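Local coordinates for conjugal transfer protein-like C-terminal domain-containing protein (Enterococcus faecalis, PDB 4EC6) that is probably a component of the plasmid-encoded conjugative transfer machinery, its C-terminal domain having an NTF2-like fold that resembles VirB8 proteins of type IV secretion systems, at residues A[84-98]-A[146-158]. Sequence-based numbering, arbitrary orientation.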
loop_
_atom_site.group_PDB
_atom_site.type_symbol
_atom_site.label_atom_id
_atom_site.label_comp_id
_atom_site.label_asym_id
_atom_site.label_seq_id
_atom_site.Cartn_x
_atom_site.Cartn_y
_atom_site.Cartn_z
ATOM N N THR A 84 20.944 -9.158 -5.451
ATOM C CA THR A 84 21.029 -8.855 -4.018
ATOM C C THR A 84 19.823 -9.271 -3.257
ATOM O O THR A 84 19.942 -9.478 -2.089
ATOM C CB THR A 84 21.246 -7.372 -3.693
ATOM O OG1 THR A 84 20.246 -6.572 -4.361
ATOM C CG2 THR A 84 22.633 -6.918 -4.119
ATOM N N TYR A 85 18.660 -9.346 -3.919
ATOM C CA TYR A 85 17.411 -9.821 -3.298
ATOM C C TYR A 85 17.323 -11.309 -3.139
ATOM O O TYR A 85 16.606 -11.786 -2.267
ATOM C CB TYR A 85 16.206 -9.402 -4.105
ATOM C CG TYR A 85 16.050 -7.945 -4.145
ATOM C CD1 TYR A 85 15.464 -7.276 -3.078
ATOM C CD2 TYR A 85 16.499 -7.213 -5.227
ATOM C CE1 TYR A 85 15.317 -5.912 -3.082
ATOM C CE2 TYR A 85 16.389 -5.834 -5.215
ATOM C CZ TYR A 85 15.791 -5.204 -4.131
ATOM O OH TYR A 85 15.646 -3.828 -4.115
ATOM N N VAL A 86 18.025 -12.049 -3.986
ATOM C CA VAL A 86 17.960 -13.526 -3.900
ATOM C C VAL A 86 19.130 -14.197 -3.198
ATOM O O VAL A 86 20.277 -13.866 -3.433
ATOM C CB VAL A 86 17.691 -14.154 -5.273
ATOM C CG1 VAL A 86 17.347 -15.619 -5.134
ATOM C CG2 VAL A 86 16.521 -13.411 -5.914
ATOM N N SER A 87 18.828 -15.126 -2.299
ATOM C CA SER A 87 19.863 -15.947 -1.703
ATOM C C SER A 87 20.736 -16.589 -2.792
ATOM O O SER A 87 20.240 -17.066 -3.809
ATOM C CB SER A 87 19.236 -17.000 -0.792
ATOM O OG SER A 87 20.114 -18.062 -0.495
ATOM N N GLU A 88 22.050 -16.611 -2.539
ATOM C CA GLU A 88 23.020 -17.306 -3.387
ATOM C C GLU A 88 22.718 -18.787 -3.515
ATOM O O GLU A 88 23.203 -19.428 -4.410
ATOM C CB GLU A 88 24.418 -17.158 -2.836
ATOM C CG GLU A 88 25.322 -16.181 -3.577
ATOM C CD GLU A 88 26.844 -16.431 -3.358
ATOM O OE1 GLU A 88 27.282 -17.562 -2.948
ATOM O OE2 GLU A 88 27.632 -15.493 -3.646
ATOM N N LYS A 89 21.939 -19.341 -2.610
ATOM C CA LYS A 89 21.612 -20.753 -2.693
ATOM C C LYS A 89 20.559 -21.045 -3.727
ATOM O O LYS A 89 20.287 -22.181 -3.966
ATOM C CB LYS A 89 21.114 -21.297 -1.352
ATOM C CG LYS A 89 22.195 -21.389 -0.294
ATOM C CD LYS A 89 21.578 -21.888 1.001
ATOM C CE LYS A 89 22.635 -21.893 2.103
ATOM N NZ LYS A 89 22.041 -21.636 3.450
ATOM N N VAL A 90 19.925 -20.033 -4.301
ATOM C CA VAL A 90 18.959 -20.270 -5.349
ATOM C C VAL A 90 19.673 -20.143 -6.689
ATOM O O VAL A 90 20.494 -19.221 -6.848
ATOM C CB VAL A 90 17.836 -19.222 -5.293
ATOM C CG1 VAL A 90 16.932 -19.337 -6.518
ATOM C CG2 VAL A 90 17.058 -19.347 -3.968
ATOM N N ASP A 91 19.377 -21.058 -7.626
ATOM C CA ASP A 91 19.979 -21.022 -8.959
ATOM C C ASP A 91 19.175 -20.001 -9.769
ATOM O O ASP A 91 18.016 -20.237 -10.065
ATOM C CB ASP A 91 20.004 -22.438 -9.603
ATOM C CG ASP A 91 20.488 -22.451 -11.131
ATOM O OD1 ASP A 91 20.722 -21.405 -11.740
ATOM O OD2 ASP A 91 20.619 -23.543 -11.751
ATOM N N ILE A 92 19.776 -18.851 -10.055
ATOM C CA ILE A 92 19.084 -17.824 -10.846
ATOM C C ILE A 92 19.685 -17.728 -12.234
ATOM O O ILE A 92 19.326 -16.845 -13.013
ATOM C CB ILE A 92 19.047 -16.394 -10.214
ATOM C CG1 ILE A 92 20.454 -15.826 -10.070
ATOM C CG2 ILE A 92 18.308 -16.379 -8.885
ATOM C CD1 ILE A 92 20.484 -14.317 -9.887
ATOM N N SER A 93 20.593 -18.637 -12.555
ATOM C CA SER A 93 21.268 -18.618 -13.887
ATOM C C SER A 93 20.303 -18.693 -15.107
ATOM O O SER A 93 20.605 -18.153 -16.168
ATOM C CB SER A 93 22.285 -19.748 -13.973
ATOM O OG SER A 93 21.593 -21.002 -13.952
ATOM N N ASP A 94 19.150 -19.345 -14.948
ATOM C CA ASP A 94 18.132 -19.399 -16.031
ATOM C C ASP A 94 16.915 -18.412 -15.943
ATOM O O ASP A 94 16.015 -18.494 -16.756
ATOM C CB ASP A 94 17.656 -20.853 -16.283
ATOM C CG ASP A 94 18.835 -21.801 -16.642
ATOM O OD1 ASP A 94 18.926 -22.918 -16.072
ATOM O OD2 ASP A 94 19.711 -21.431 -17.482
ATOM N N TRP A 95 16.884 -17.485 -14.988
ATOM C CA TRP A 95 15.752 -16.577 -14.884
ATOM C C TRP A 95 15.888 -15.580 -15.983
ATOM O O TRP A 95 16.940 -15.008 -16.126
ATOM C CB TRP A 95 15.742 -15.866 -13.541
ATOM C CG TRP A 95 15.470 -16.766 -12.350
ATOM C CD1 TRP A 95 15.493 -18.158 -12.300
ATOM C CD2 TRP A 95 15.173 -16.363 -10.985
ATOM N NE1 TRP A 95 15.203 -18.595 -11.061
ATOM C CE2 TRP A 95 15.010 -17.579 -10.228
ATOM C CE3 TRP A 95 15.031 -15.143 -10.335
ATOM C CZ2 TRP A 95 14.727 -17.570 -8.881
ATOM C CZ3 TRP A 95 14.737 -15.149 -8.969
ATOM C CH2 TRP A 95 14.598 -16.334 -8.266
ATOM N N LYS A 96 14.834 -15.362 -16.754
ATOM C CA LYS A 96 14.807 -14.286 -17.743
ATOM C C LYS A 96 13.636 -13.348 -17.480
ATOM O O LYS A 96 12.694 -13.693 -16.750
ATOM C CB LYS A 96 14.665 -14.861 -19.155
ATOM C CG LYS A 96 15.843 -15.681 -19.638
ATOM C CD LYS A 96 15.383 -16.689 -20.688
ATOM C CE LYS A 96 16.295 -17.926 -20.687
ATOM N NZ LYS A 96 15.701 -19.145 -21.335
ATOM N N ALA A 97 13.680 -12.171 -18.108
ATOM C CA ALA A 97 12.558 -11.245 -18.076
ATOM C C ALA A 97 11.355 -12.050 -18.504
ATOM O O ALA A 97 11.462 -12.883 -19.388
ATOM C CB ALA A 97 12.795 -10.077 -19.011
ATOM N N LEU A 98 10.220 -11.857 -17.844
ATOM C CA LEU A 98 9.058 -12.692 -18.094
ATOM C C LEU A 98 8.144 -12.110 -19.164
ATOM O O LEU A 98 7.166 -12.746 -19.502
ATOM C CB LEU A 98 8.266 -12.892 -16.796
ATOM C CG LEU A 98 8.942 -13.518 -15.586
ATOM C CD1 LEU A 98 8.003 -13.480 -14.400
ATOM C CD2 LEU A 98 9.274 -14.963 -15.896
ATOM N N GLY A 146 18.891 -7.992 7.083
ATOM C CA GLY A 146 17.641 -7.831 6.297
ATOM C C GLY A 146 16.945 -9.132 5.871
ATOM O O GLY A 146 16.463 -9.917 6.710
ATOM N N PHE A 147 16.864 -9.354 4.551
ATOM C CA PHE A 147 16.038 -10.447 3.994
ATOM C C PHE A 147 16.597 -10.990 2.709
ATOM O O PHE A 147 17.275 -10.272 1.985
ATOM C CB PHE A 147 14.636 -9.949 3.713
ATOM C CG PHE A 147 13.978 -9.340 4.898
ATOM C CD1 PHE A 147 13.416 -10.139 5.869
ATOM C CD2 PHE A 147 13.944 -7.948 5.049
ATOM C CE1 PHE A 147 12.810 -9.575 6.976
ATOM C CE2 PHE A 147 13.354 -7.366 6.166
ATOM C CZ PHE A 147 12.784 -8.181 7.133
ATOM N N LEU A 148 16.312 -12.257 2.425
ATOM C CA LEU A 148 16.606 -12.797 1.112
ATOM C C LEU A 148 15.440 -13.689 0.637
ATOM O O LEU A 148 14.797 -14.354 1.465
ATOM C CB LEU A 148 17.897 -13.570 1.134
ATOM C CG LEU A 148 19.234 -12.843 1.305
ATOM C CD1 LEU A 148 20.345 -13.784 1.747
ATOM C CD2 LEU A 148 19.604 -12.141 0.012
ATOM N N VAL A 149 15.140 -13.640 -0.670
ATOM C CA VAL A 149 14.230 -14.581 -1.308
ATOM C C VAL A 149 14.942 -15.954 -1.402
ATOM O O VAL A 149 16.119 -16.004 -1.761
ATOM C CB VAL A 149 13.854 -14.108 -2.745
ATOM C CG1 VAL A 149 13.084 -15.173 -3.496
ATOM C CG2 VAL A 149 13.083 -12.794 -2.719
ATOM N N THR A 150 14.238 -17.052 -1.126
ATOM C CA THR A 150 14.855 -18.347 -1.111
ATOM C C THR A 150 14.175 -19.406 -1.982
ATOM O O THR A 150 14.551 -20.564 -1.938
ATOM C CB THR A 150 14.930 -18.908 0.330
ATOM O OG1 THR A 150 13.604 -18.985 0.892
ATOM C CG2 THR A 150 15.772 -18.052 1.213
ATOM N N THR A 151 13.127 -19.071 -2.718
ATOM C CA THR A 151 12.577 -20.006 -3.716
ATOM C C THR A 151 12.312 -19.218 -4.993
ATOM O O THR A 151 12.281 -17.991 -4.978
ATOM C CB THR A 151 11.263 -20.624 -3.282
ATOM O OG1 THR A 151 10.354 -19.565 -2.964
ATOM C CG2 THR A 151 11.443 -21.495 -2.088
ATOM N N GLN A 152 12.134 -19.903 -6.106
ATOM C CA GLN A 152 11.781 -19.184 -7.315
ATOM C C GLN A 152 10.273 -18.852 -7.208
ATOM O O GLN A 152 9.529 -19.706 -6.831
ATOM C CB GLN A 152 12.070 -20.037 -8.531
ATOM C CG GLN A 152 11.576 -19.316 -9.769
ATOM C CD GLN A 152 11.870 -20.049 -11.017
ATOM O OE1 GLN A 152 11.758 -21.262 -11.055
ATOM N NE2 GLN A 152 12.249 -19.323 -12.066
ATOM N N PRO A 153 9.843 -17.599 -7.475
ATOM C CA PRO A 153 8.427 -17.249 -7.274
ATOM C C PRO A 153 7.487 -18.090 -8.142
ATOM O O PRO A 153 7.815 -18.342 -9.290
ATOM C CB PRO A 153 8.385 -15.784 -7.705
ATOM C CG PRO A 153 9.746 -15.273 -7.455
ATOM C CD PRO A 153 10.644 -16.408 -7.835
ATOM N N LYS A 154 6.372 -18.563 -7.582
ATOM C CA LYS A 154 5.264 -19.188 -8.360
ATOM C C LYS A 154 4.169 -18.181 -8.692
ATOM O O LYS A 154 3.611 -17.478 -7.835
ATOM C CB LYS A 154 4.590 -20.385 -7.653
ATOM C CG LYS A 154 5.486 -21.547 -7.208
ATOM C CD LYS A 154 6.766 -21.571 -8.053
ATOM C CE LYS A 154 7.589 -22.856 -7.926
ATOM N NZ LYS A 154 8.448 -22.938 -9.153
ATOM N N LEU A 155 3.855 -18.117 -9.962
ATOM C CA LEU A 155 2.846 -17.225 -10.455
ATOM C C LEU A 155 1.648 -18.100 -10.817
ATOM O O LEU A 155 1.826 -19.080 -11.475
ATOM C CB LEU A 155 3.426 -16.558 -11.680
ATOM C CG LEU A 155 3.081 -15.171 -12.102
ATOM C CD1 LEU A 155 2.909 -14.257 -10.880
ATOM C CD2 LEU A 155 4.236 -14.764 -13.005
ATOM N N THR A 156 0.430 -17.779 -10.371
ATOM C CA THR A 156 -0.725 -18.604 -10.697
ATOM C C THR A 156 -1.913 -17.717 -10.923
ATOM O O THR A 156 -1.969 -16.619 -10.392
ATOM C CB THR A 156 -1.094 -19.557 -9.546
ATOM O OG1 THR A 156 -1.264 -18.807 -8.340
ATOM C CG2 THR A 156 -0.017 -20.621 -9.321
ATOM N N ASP A 157 -2.889 -18.200 -11.691
ATOM C CA ASP A 157 -4.119 -17.436 -11.947
ATOM C C ASP A 157 -4.932 -17.339 -10.660
ATOM O O ASP A 157 -4.830 -18.190 -9.812
ATOM C CB ASP A 157 -4.938 -18.125 -13.023
ATOM C CG ASP A 157 -4.396 -17.891 -14.438
ATOM O OD1 ASP A 157 -3.321 -17.245 -14.633
ATOM O OD2 ASP A 157 -5.078 -18.387 -15.366
ATOM N N PHE A 158 -5.718 -16.290 -10.501
ATOM C CA PHE A 158 -6.368 -16.044 -9.252
ATOM C C PHE A 158 -7.701 -15.363 -9.481
ATOM O O PHE A 158 -7.856 -14.577 -10.412
ATOM C CB PHE A 158 -5.489 -15.146 -8.328
ATOM C CG PHE A 158 -6.195 -14.733 -7.053
ATOM C CD1 PHE A 158 -6.128 -15.529 -5.889
ATOM C CD2 PHE A 158 -6.993 -13.578 -7.021
ATOM C CE1 PHE A 158 -6.816 -15.161 -4.726
ATOM C CE2 PHE A 158 -7.663 -13.207 -5.850
ATOM C CZ PHE A 158 -7.568 -14.006 -4.696
HETATM O O HOH W 1 18.602 -8.397 0.015
#
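W95 and Q152 illustrate how a glutamine can lie flat on an aromatic ring without any hydrogen bond between them. CG of Q152 stands anti to the backbone N (chi1 175°), and from there the extended chain runs across one face of the indole: its CB and CG cover CZ2, and the amide nitrogen comes over that face beside NE1 and CD1, the amide tilted only 7° from the ring plane. NE2 lies 3.2 Å from NE1 of W95, yet both are donors, so the two groups meet in van der Waals contact alone. I92 CG2 sits 3.5 Å above the opposite face, over its centre, and the indole lies between the two. At the benzene end P153 crosses W95 at about a right angle, its CD 4.0 Å from CH2. Farther along, V90 turns CG2 onto the backbone of T150, 3.4 Å from its O, and beyond W95 L98 CD1 meets L155 CD2 at 4.2 Å.

A single parallel bridge, V86 with V149, joins the chains near the start of both segments. The N of V149 donates to the O of Y85 (2.9 Å), and the N of S87 to the O of V149. Alongside, L148 brings CD2 to 3.4 Å from the O of T84, while a water donates to both T84 O and F147 O. S87 OG accepts from the N of K89, an ST turn.

The loop following helix 75-82 thus lies along 147-157, one of the two outermost strands of the antiparallel sheet within this chain, whose other neighbour is strand 131-142; W95 also packs on Y78 of helix 75-82, and V86 and P153 reach F64 and Y68 of helix 54-68.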